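PDB 2H1Y: malonyl coenzyme A-acyl carrier protein transacylase from Helicobacter pylori, which probably transfers the malonyl group of malonyl-CoA to holo-acyl carrier protein, giving malonyl-ACP and free CoA for fatty acid synthesis. Local coordinates for residues E107-V111 against I237-A241; L225-D231 against N248-V253; V277-L283 against K299-V304. All blocks are in the same frame, centred on the assembly; numbering follows the deposited sequence.

In the fold
Interaction 1 opens first, at helix 105-116, and closes 126 residues further on at strand 236-238, bringing the helix onto the mixed sheet. Interaction 2 crosses it: residues 225-231 come before the closing segment of interaction 1 and residues 248-253 after it, so a short loop through strands 236-238 and 245-246 ties the end of helix 218-228 to the start of helix 249-259. The two touch where Val-111 CG1 packs on Leu-229 CD2. Interaction 3 follows in series, a local beta-alpha-beta closure at the far end of the sheet that interaction 1 also reaches; its centre lies about 16 Å from that of interaction 1 and 27 Å from that of interaction 2.

Interaction 1: E107-V111 against I237-A241; sequences EVSAV and IISNA
Glu-107 lies opposite Ser-239 (CA to CA 7.4 Å) and Val-111 opposite Ile-237 (CA to CA 6.7 Å), so the helix runs against the direction of the strand and the loop after it. Glu-107 carries the contact. With CG anti to the backbone N (chi1 -158°) and the chain extended beyond it, the carboxylate reaches past the end of the strand. Glu-107 OE2 accepts the backbone N-H of Asn-240 at 2.9 Å, a nearly straight bond (166°) that arrives from above the carboxylate plane. Glu-107 OE1 accepts a hydrogen bond from a water 2.9 Å away, and that water accepts one from Ser-239 OG at 2.6 Å. Tyr-246 OH also bonds OE1 and Gln-259 NE2 bonds OE2, so this buried carboxylate is held at both oxygens; Ser-239 OG in turn receives the N-H of Thr-242. Further along the helix the contact is apolar: Val-111 CG2 meets Ile-237 CG1 at 4.2 Å, and Ala-110 CB faces Ile-237 CB at 4.5 Å. Helix 105-116 begins within the Gly-His-Ser-Leu-Gly sequence, just after its serine; in acyltransferases of this family that sequence forms the nucleophile elbow, and the helix packs on strand 236-238 in the domain's alpha/beta core.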
loop_
_atom_site.group_PDB
_atom_site.type_symbol
_atom_site.label_atom_id
_atom_site.label_comp_id
_atom_site.label_asym_id
_atom_site.label_seq_id
_atom_site.Cartn_x
_atom_site.Cartn_y
_atom_site.Cartn_z
ATOM N N GLU A 107 2.240 1.434 3.486
ATOM C CA GLU A 107 3.246 1.728 4.505
ATOM C C GLU A 107 2.638 2.480 5.695
ATOM O O GLU A 107 2.863 2.108 6.854
ATOM C CB GLU A 107 4.439 2.473 3.924
ATOM C CG GLU A 107 5.669 2.307 4.786
ATOM C CD GLU A 107 6.917 2.781 4.110
ATOM O OE1 GLU A 107 7.779 3.354 4.806
ATOM O OE2 GLU A 107 7.039 2.593 2.879
ATOM N N VAL A 108 1.842 3.509 5.388
ATOM C CA VAL A 108 1.050 4.229 6.387
ATOM C C VAL A 108 0.235 3.246 7.223
ATOM O O VAL A 108 0.342 3.250 8.461
ATOM C CB VAL A 108 0.111 5.254 5.748
ATOM C CG1 VAL A 108 -0.657 6.012 6.840
ATOM C CG2 VAL A 108 0.880 6.229 4.858
ATOM N N SER A 109 -0.551 2.393 6.566
ATOM C CA SER A 109 -1.262 1.320 7.268
ATOM C C SER A 109 -0.381 0.631 8.268
ATOM O O SER A 109 -0.773 0.492 9.424
ATOM C CB SER A 109 -1.792 0.258 6.316
ATOM O OG SER A 109 -2.866 0.757 5.554
ATOM N N ALA A 110 0.795 0.190 7.814
ATOM C CA ALA A 110 1.727 -0.576 8.643
ATOM C C ALA A 110 2.192 0.236 9.875
ATOM O O ALA A 110 2.078 -0.237 11.019
ATOM C CB ALA A 110 2.886 -1.035 7.826
ATOM N N VAL A 111 2.664 1.466 9.636
ATOM C CA VAL A 111 2.953 2.435 10.707
ATOM C C VAL A 111 1.795 2.582 11.715
ATOM O O VAL A 111 2.006 2.508 12.923
ATOM C CB VAL A 111 3.311 3.826 10.113
ATOM C CG1 VAL A 111 3.299 4.920 11.200
ATOM C CG2 VAL A 111 4.660 3.777 9.404
ATOM N N ILE A 237 8.874 -1.313 10.783
ATOM C CA ILE A 237 8.358 -1.341 9.422
ATOM C C ILE A 237 9.495 -1.092 8.433
ATOM O O ILE A 237 10.476 -0.431 8.770
ATOM C CB ILE A 237 7.117 -0.394 9.207
ATOM C CG1 ILE A 237 7.477 0.813 8.378
ATOM C CG2 ILE A 237 6.476 0.062 10.525
ATOM C CD1 ILE A 237 7.182 0.651 6.949
ATOM N N ILE A 238 9.362 -1.646 7.228
ATOM C CA ILE A 238 10.370 -1.518 6.189
ATOM C C ILE A 238 9.992 -0.407 5.207
ATOM O O ILE A 238 8.894 -0.405 4.644
ATOM C CB ILE A 238 10.577 -2.855 5.437
ATOM C CG1 ILE A 238 10.540 -4.042 6.404
ATOM C CG2 ILE A 238 11.871 -2.844 4.655
ATOM C CD1 ILE A 238 11.695 -4.119 7.404
ATOM N N SER A 239 10.899 0.544 5.010
ATOM C CA SER A 239 10.623 1.694 4.165
ATOM C C SER A 239 10.649 1.337 2.669
ATOM O O SER A 239 11.648 0.821 2.170
ATOM C CB SER A 239 11.633 2.804 4.478
ATOM O OG SER A 239 11.747 3.742 3.407
ATOM N N ASN A 240 9.566 1.623 1.952
ATOM C CA ASN A 240 9.603 1.538 0.491
ATOM C C ASN A 240 10.684 2.448 -0.082
ATOM O O ASN A 240 11.223 2.173 -1.160
ATOM C CB ASN A 240 8.267 1.929 -0.148
ATOM C CG ASN A 240 7.134 0.935 0.141
ATOM O OD1 ASN A 240 7.348 -0.192 0.586
ATOM N ND2 ASN A 240 5.920 1.363 -0.139
ATOM N N ALA A 241 11.008 3.522 0.638
ATOM C CA ALA A 241 11.956 4.513 0.119
ATOM C C ALA A 241 13.445 4.088 0.206
ATOM O O ALA A 241 14.186 4.230 -0.779
ATOM C CB ALA A 241 11.719 5.864 0.761
HETATM O O HOH W 1 9.494 5.048 3.125
#

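Interaction 2: L225-D231 against N248-V253; sequences LEKSLKD and NKAKAV
Lys-249 reaches across to the C-terminal end of helix 218-228, where its NZ donates to two backbone carbonyls, Glu-226 O at 2.6 Å and Leu-229 O at 2.8 Å. Both bonds lie in the carbonyl planes. Lys-249 turns its chain away from its own amide (chi1 176°) and runs extended to its end; Lys-249 CD passes Leu-229 CB at 3.9 Å. Glu-226, bent at chi2, crosses Lys-249 at about a right angle and adds a long salt bridge, Glu-226 OE1 to Lys-249 NZ 3.8 Å. Beneath this polar layer, Leu-229 CD1 rests on Val-253 CG2 at 3.6 Å and on Ala-252 CB at 4.0 Å, and Leu-225 CB packs on Val-253 CG2. At the other end, Asp-231 OD1 receives a weak, long bond from Lys-249 N (3.4 Å), an amide of the first turn of helix 249-259, next to Asn-248 at the N-cap position. In the next shell Leu-117 packs on Leu-229, Lys-230 pairs with Asp-118, and Phe-233 and Tyr-246 back Ala-252. The lysine ammonium thus bridges a carbonyl of the last helical turn and that of the first residue beyond it, where the helix dipole would probably favour a positive charge, joining two consecutive helices of the acyltransferase domain.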
loop_
_atom_site.group_PDB
_atom_site.type_symbol
_atom_site.label_atom_id
_atom_site.label_comp_id
_atom_site.label_asym_id
_atom_site.label_seq_id
_atom_site.Cartn_x
_atom_site.Cartn_y
_atom_site.Cartn_z
ATOM N N LEU A 225 1.951 14.543 9.384
ATOM C CA LEU A 225 2.626 13.436 10.081
ATOM C C LEU A 225 3.103 13.798 11.499
ATOM O O LEU A 225 2.906 13.031 12.457
ATOM C CB LEU A 225 3.814 12.930 9.246
ATOM C CG LEU A 225 3.482 12.127 7.979
ATOM C CD1 LEU A 225 4.606 12.204 6.949
ATOM C CD2 LEU A 225 3.198 10.691 8.345
ATOM N N GLU A 226 3.743 14.961 11.615
ATOM C CA GLU A 226 4.227 15.483 12.902
ATOM C C GLU A 226 3.093 15.673 13.884
ATOM O O GLU A 226 3.206 15.313 15.043
ATOM C CB GLU A 226 4.972 16.811 12.713
ATOM C CG GLU A 226 6.462 16.696 12.926
ATOM C CD GLU A 226 6.784 16.278 14.333
ATOM O OE1 GLU A 226 6.095 16.758 15.266
ATOM O OE2 GLU A 226 7.711 15.460 14.505
ATOM N N LYS A 227 1.991 16.214 13.388
ATOM C CA LYS A 227 0.819 16.477 14.200
ATOM C C LYS A 227 0.052 15.191 14.541
ATOM O O LYS A 227 -0.643 15.145 15.547
ATOM C CB LYS A 227 -0.058 17.483 13.456
ATOM C CG LYS A 227 -1.279 18.004 14.156
ATOM C CD LYS A 227 -2.243 18.547 13.089
ATOM C CE LYS A 227 -3.604 18.915 13.671
ATOM N NZ LYS A 227 -4.693 18.518 12.731
ATOM N N SER A 228 0.193 14.146 13.727
ATOM C CA SER A 228 -0.653 12.949 13.868
ATOM C C SER A 228 -0.011 11.712 14.490
ATOM O O SER A 228 -0.705 10.899 15.111
ATOM C CB SER A 228 -1.263 12.568 12.515
ATOM O OG SER A 228 -2.287 13.479 12.147
ATOM N N LEU A 229 1.300 11.557 14.303
ATOM C CA LEU A 229 2.018 10.395 14.819
ATOM C C LEU A 229 2.299 10.449 16.317
ATOM O O LEU A 229 2.778 11.459 16.847
ATOM C CB LEU A 229 3.336 10.192 14.071
ATOM C CG LEU A 229 3.298 9.987 12.558
ATOM C CD1 LEU A 229 4.685 10.182 11.992
ATOM C CD2 LEU A 229 2.753 8.610 12.209
ATOM N N LYS A 230 1.996 9.343 16.987
ATOM C CA LYS A 230 2.464 9.117 18.326
ATOM C C LYS A 230 3.806 8.420 18.183
ATOM O O LYS A 230 4.199 8.040 17.082
ATOM C CB LYS A 230 1.500 8.218 19.075
ATOM C CG LYS A 230 1.032 8.804 20.386
ATOM C CD LYS A 230 -0.429 9.310 20.312
ATOM C CE LYS A 230 -1.445 8.233 20.768
ATOM N NZ LYS A 230 -1.475 7.008 19.891
ATOM N N ASP A 231 4.517 8.250 19.291
ATOM C CA ASP A 231 5.773 7.521 19.258
ATOM C C ASP A 231 5.586 6.169 19.928
ATOM O O ASP A 231 5.992 5.950 21.069
ATOM C CB ASP A 231 6.863 8.313 19.955
ATOM C CG ASP A 231 8.242 7.809 19.624
ATOM O OD1 ASP A 231 8.380 6.853 18.823
ATOM O OD2 ASP A 231 9.202 8.383 20.172
ATOM N N ASN A 248 10.337 4.516 15.007
ATOM C CA ASN A 248 9.992 5.744 15.758
ATOM C C ASN A 248 9.366 6.871 14.936
ATOM O O ASN A 248 9.322 6.805 13.697
ATOM C CB ASN A 248 11.164 6.263 16.619
ATOM C CG ASN A 248 12.400 6.546 15.814
ATOM O OD1 ASN A 248 13.404 5.890 16.008
ATOM N ND2 ASN A 248 12.336 7.510 14.897
ATOM N N LYS A 249 8.909 7.907 15.639
ATOM C CA LYS A 249 8.181 9.018 15.030
ATOM C C LYS A 249 9.033 9.826 14.074
ATOM O O LYS A 249 8.603 10.133 12.954
ATOM C CB LYS A 249 7.601 9.936 16.101
ATOM C CG LYS A 249 6.926 11.163 15.539
ATOM C CD LYS A 249 5.904 11.737 16.489
ATOM C CE LYS A 249 5.415 13.077 15.932
ATOM N NZ LYS A 249 4.370 13.719 16.782
ATOM N N ALA A 250 10.242 10.165 14.507
ATOM C CA ALA A 250 11.123 11.008 13.711
ATOM C C ALA A 250 11.381 10.361 12.357
ATOM O O ALA A 250 11.269 10.995 11.308
ATOM C CB ALA A 250 12.426 11.254 14.457
ATOM N N LYS A 251 11.711 9.084 12.394
ATOM C CA LYS A 251 11.982 8.315 11.201
ATOM C C LYS A 251 10.733 8.131 10.323
ATOM O O LYS A 251 10.766 8.410 9.121
ATOM C CB LYS A 251 12.620 6.984 11.594
ATOM C CG LYS A 251 14.136 7.073 11.771
ATOM C CD LYS A 251 14.794 7.134 10.398
ATOM C CE LYS A 251 16.276 7.398 10.463
ATOM N NZ LYS A 251 16.728 7.692 9.076
ATOM N N ALA A 252 9.630 7.696 10.922
ATOM C CA ALA A 252 8.362 7.653 10.195
ATOM C C ALA A 252 8.051 8.973 9.470
ATOM O O ALA A 252 7.762 8.951 8.268
ATOM C CB ALA A 252 7.214 7.253 11.117
ATOM N N VAL A 253 8.125 10.108 10.187
ATOM C CA VAL A 253 7.881 11.447 9.600
ATOM C C VAL A 253 8.739 11.605 8.371
ATOM O O VAL A 253 8.232 11.926 7.302
ATOM C CB VAL A 253 8.182 12.654 10.573
ATOM C CG1 VAL A 253 8.071 14.010 9.834
ATOM C CG2 VAL A 253 7.256 12.648 11.798
#

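Interaction 3: V277-L283 against K299-V304; sequences VDIFFEL and KPTISV
Pro-300 O lies at the edge of the Phe-280 ring, in its plane and 3.8 Å from CD1, while Val-277 CG2 sits 4.0 Å above one face, offset toward the rim. The Phe-281 ring is also met in plane, by Ile-302 CD1 at 3.4 Å from CE2; the two side chains lie side by side and point the same way. That methyl is shared, for Ile-279 CD1 approaches it too. On the face of the sheet that carries Phe-280 and Thr-301, Thr-301 OG1 stands 3.5 Å from Phe-280 CB and hydrogen-bonds Asn-293. Lys-299, bent at chi2 (-72°) and chi4 (74°), curls back so that NZ donates to Val-277 O at 2.7 Å, nearly along the C=O axis; Asn-274 O is a second acceptor. Between the strands run parallel-sheet bonds, Phe-280 N to Pro-300 O, Ile-302 N to Phe-280 O, Glu-282 N to Ile-302 O and Val-304 N to Glu-282 O, the last 2.8 Å long. Strand 279-283 is flanked by strand 15-19 and by the outermost strand 301-304. Helix 307-320 packs on the side of Phe-281 and Ile-302. Helix 288-294, the crossover of this beta-alpha-beta unit, lies on the other, where Glu-282 accepts the N-H groups of Leu-289 and Lys-290.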
loop_
_atom_site.group_PDB
_atom_site.type_symbol
_atom_site.label_atom_id
_atom_site.label_comp_id
_atom_site.label_asym_id
_atom_site.label_seq_id
_atom_site.Cartn_x
_atom_site.Cartn_y
_atom_site.Cartn_z
ATOM N N VAL A 277 11.698 -14.527 8.129
ATOM C CA VAL A 277 10.386 -15.134 8.459
ATOM C C VAL A 277 10.082 -16.421 7.667
ATOM O O VAL A 277 10.759 -16.729 6.699
ATOM C CB VAL A 277 9.202 -14.131 8.255
ATOM C CG1 VAL A 277 9.350 -12.910 9.137
ATOM C CG2 VAL A 277 9.122 -13.718 6.825
ATOM N N ASP A 278 9.043 -17.145 8.071
ATOM C CA ASP A 278 8.595 -18.354 7.370
ATOM C C ASP A 278 7.340 -18.139 6.532
ATOM O O ASP A 278 7.005 -18.972 5.666
ATOM C CB ASP A 278 8.348 -19.460 8.374
ATOM C CG ASP A 278 9.542 -19.688 9.261
ATOM O OD1 ASP A 278 10.557 -20.181 8.733
ATOM O OD2 ASP A 278 9.486 -19.334 10.470
ATOM N N ILE A 279 6.658 -17.018 6.761
ATOM C CA ILE A 279 5.337 -16.813 6.181
ATOM C C ILE A 279 4.913 -15.354 6.262
ATOM O O ILE A 279 5.393 -14.613 7.121
ATOM C CB ILE A 279 4.289 -17.727 6.889
ATOM C CG1 ILE A 279 2.986 -17.787 6.094
ATOM C CG2 ILE A 279 4.088 -17.325 8.380
ATOM C CD1 ILE A 279 2.199 -19.064 6.355
ATOM N N PHE A 280 4.013 -14.961 5.367
ATOM C CA PHE A 280 3.555 -13.591 5.272
ATOM C C PHE A 280 2.049 -13.565 5.449
ATOM O O PHE A 280 1.366 -14.472 4.978
ATOM C CB PHE A 280 3.886 -13.020 3.889
ATOM C CG PHE A 280 5.346 -12.724 3.673
ATOM C CD1 PHE A 280 6.184 -13.670 3.089
ATOM C CD2 PHE A 280 5.886 -11.481 4.036
ATOM C CE1 PHE A 280 7.557 -13.390 2.881
ATOM C CE2 PHE A 280 7.245 -11.190 3.833
ATOM C CZ PHE A 280 8.081 -12.148 3.251
ATOM N N PHE A 281 1.527 -12.533 6.118
ATOM C CA PHE A 281 0.074 -12.300 6.126
ATOM C C PHE A 281 -0.262 -11.020 5.359
ATOM O O PHE A 281 0.143 -9.929 5.752
ATOM C CB PHE A 281 -0.516 -12.232 7.550
ATOM C CG PHE A 281 -0.273 -13.446 8.393
ATOM C CD1 PHE A 281 0.073 -13.307 9.723
ATOM C CD2 PHE A 281 -0.387 -14.723 7.875
ATOM C CE1 PHE A 281 0.297 -14.413 10.532
ATOM C CE2 PHE A 281 -0.169 -15.848 8.672
ATOM C CZ PHE A 281 0.170 -15.690 10.006
ATOM N N GLU A 282 -0.988 -11.136 4.258
ATOM C CA GLU A 282 -1.451 -9.930 3.582
ATOM C C GLU A 282 -2.718 -9.477 4.295
ATOM O O GLU A 282 -3.758 -10.131 4.158
ATOM C CB GLU A 282 -1.721 -10.162 2.089
ATOM C CG GLU A 282 -1.917 -8.864 1.316
ATOM C CD GLU A 282 -1.865 -9.009 -0.198
ATOM O OE1 GLU A 282 -1.929 -7.974 -0.886
ATOM O OE2 GLU A 282 -1.760 -10.138 -0.716
ATOM N N LEU A 283 -2.631 -8.372 5.052
ATOM C CA LEU A 283 -3.787 -7.842 5.789
ATOM C C LEU A 283 -4.562 -6.821 4.995
ATOM O O LEU A 283 -4.039 -5.762 4.648
ATOM C CB LEU A 283 -3.384 -7.233 7.126
ATOM C CG LEU A 283 -2.616 -8.154 8.053
ATOM C CD1 LEU A 283 -2.300 -7.402 9.314
ATOM C CD2 LEU A 283 -3.410 -9.406 8.336
ATOM N N LYS A 299 8.093 -18.488 0.239
ATOM C CA LYS A 299 7.358 -18.523 1.489
ATOM C C LYS A 299 5.908 -18.193 1.227
ATOM O O LYS A 299 5.602 -17.393 0.353
ATOM C CB LYS A 299 7.941 -17.499 2.452
ATOM C CG LYS A 299 9.465 -17.496 2.502
ATOM C CD LYS A 299 9.988 -18.716 3.195
ATOM C CE LYS A 299 11.510 -18.656 3.363
ATOM N NZ LYS A 299 11.872 -17.683 4.420
ATOM N N PRO A 300 4.994 -18.822 1.979
ATOM C CA PRO A 300 3.578 -18.569 1.710
ATOM C C PRO A 300 3.097 -17.197 2.181
ATOM O O PRO A 300 3.745 -16.536 3.028
ATOM C CB PRO A 300 2.856 -19.691 2.487
ATOM C CG PRO A 300 3.948 -20.645 2.955
ATOM C CD PRO A 300 5.178 -19.794 3.076
ATOM N N THR A 301 1.977 -16.784 1.590
ATOM C CA THR A 301 1.259 -15.592 1.970
ATOM C C THR A 301 -0.198 -16.004 2.085
ATOM O O THR A 301 -0.838 -16.332 1.086
ATOM C CB THR A 301 1.389 -14.449 0.910
ATOM O OG1 THR A 301 2.758 -14.051 0.755
ATOM C CG2 THR A 301 0.578 -13.238 1.333
ATOM N N ILE A 302 -0.720 -16.017 3.301
ATOM C CA ILE A 302 -2.155 -16.151 3.505
ATOM C C ILE A 302 -2.738 -14.759 3.380
ATOM O O ILE A 302 -2.266 -13.830 4.044
ATOM C CB ILE A 302 -2.471 -16.696 4.913
ATOM C CG1 ILE A 302 -1.846 -18.068 5.092
ATOM C CG2 ILE A 302 -3.992 -16.732 5.153
ATOM C CD1 ILE A 302 -1.043 -18.165 6.321
ATOM N N SER A 303 -3.738 -14.600 2.524
ATOM C CA SER A 303 -4.379 -13.303 2.387
ATOM C C SER A 303 -5.564 -13.240 3.324
ATOM O O SER A 303 -6.371 -14.148 3.378
ATOM C CB SER A 303 -4.753 -12.965 0.926
ATOM O OG SER A 303 -5.175 -14.105 0.200
ATOM N N VAL A 304 -5.630 -12.176 4.104
ATOM C CA VAL A 304 -6.670 -12.008 5.107
ATOM C C VAL A 304 -7.523 -10.813 4.689
ATOM O O VAL A 304 -7.312 -9.682 5.149
ATOM C CB VAL A 304 -6.056 -11.761 6.502
ATOM C CG1 VAL A 304 -7.135 -11.780 7.583
ATOM C CG2 VAL A 304 -4.948 -12.793 6.800
#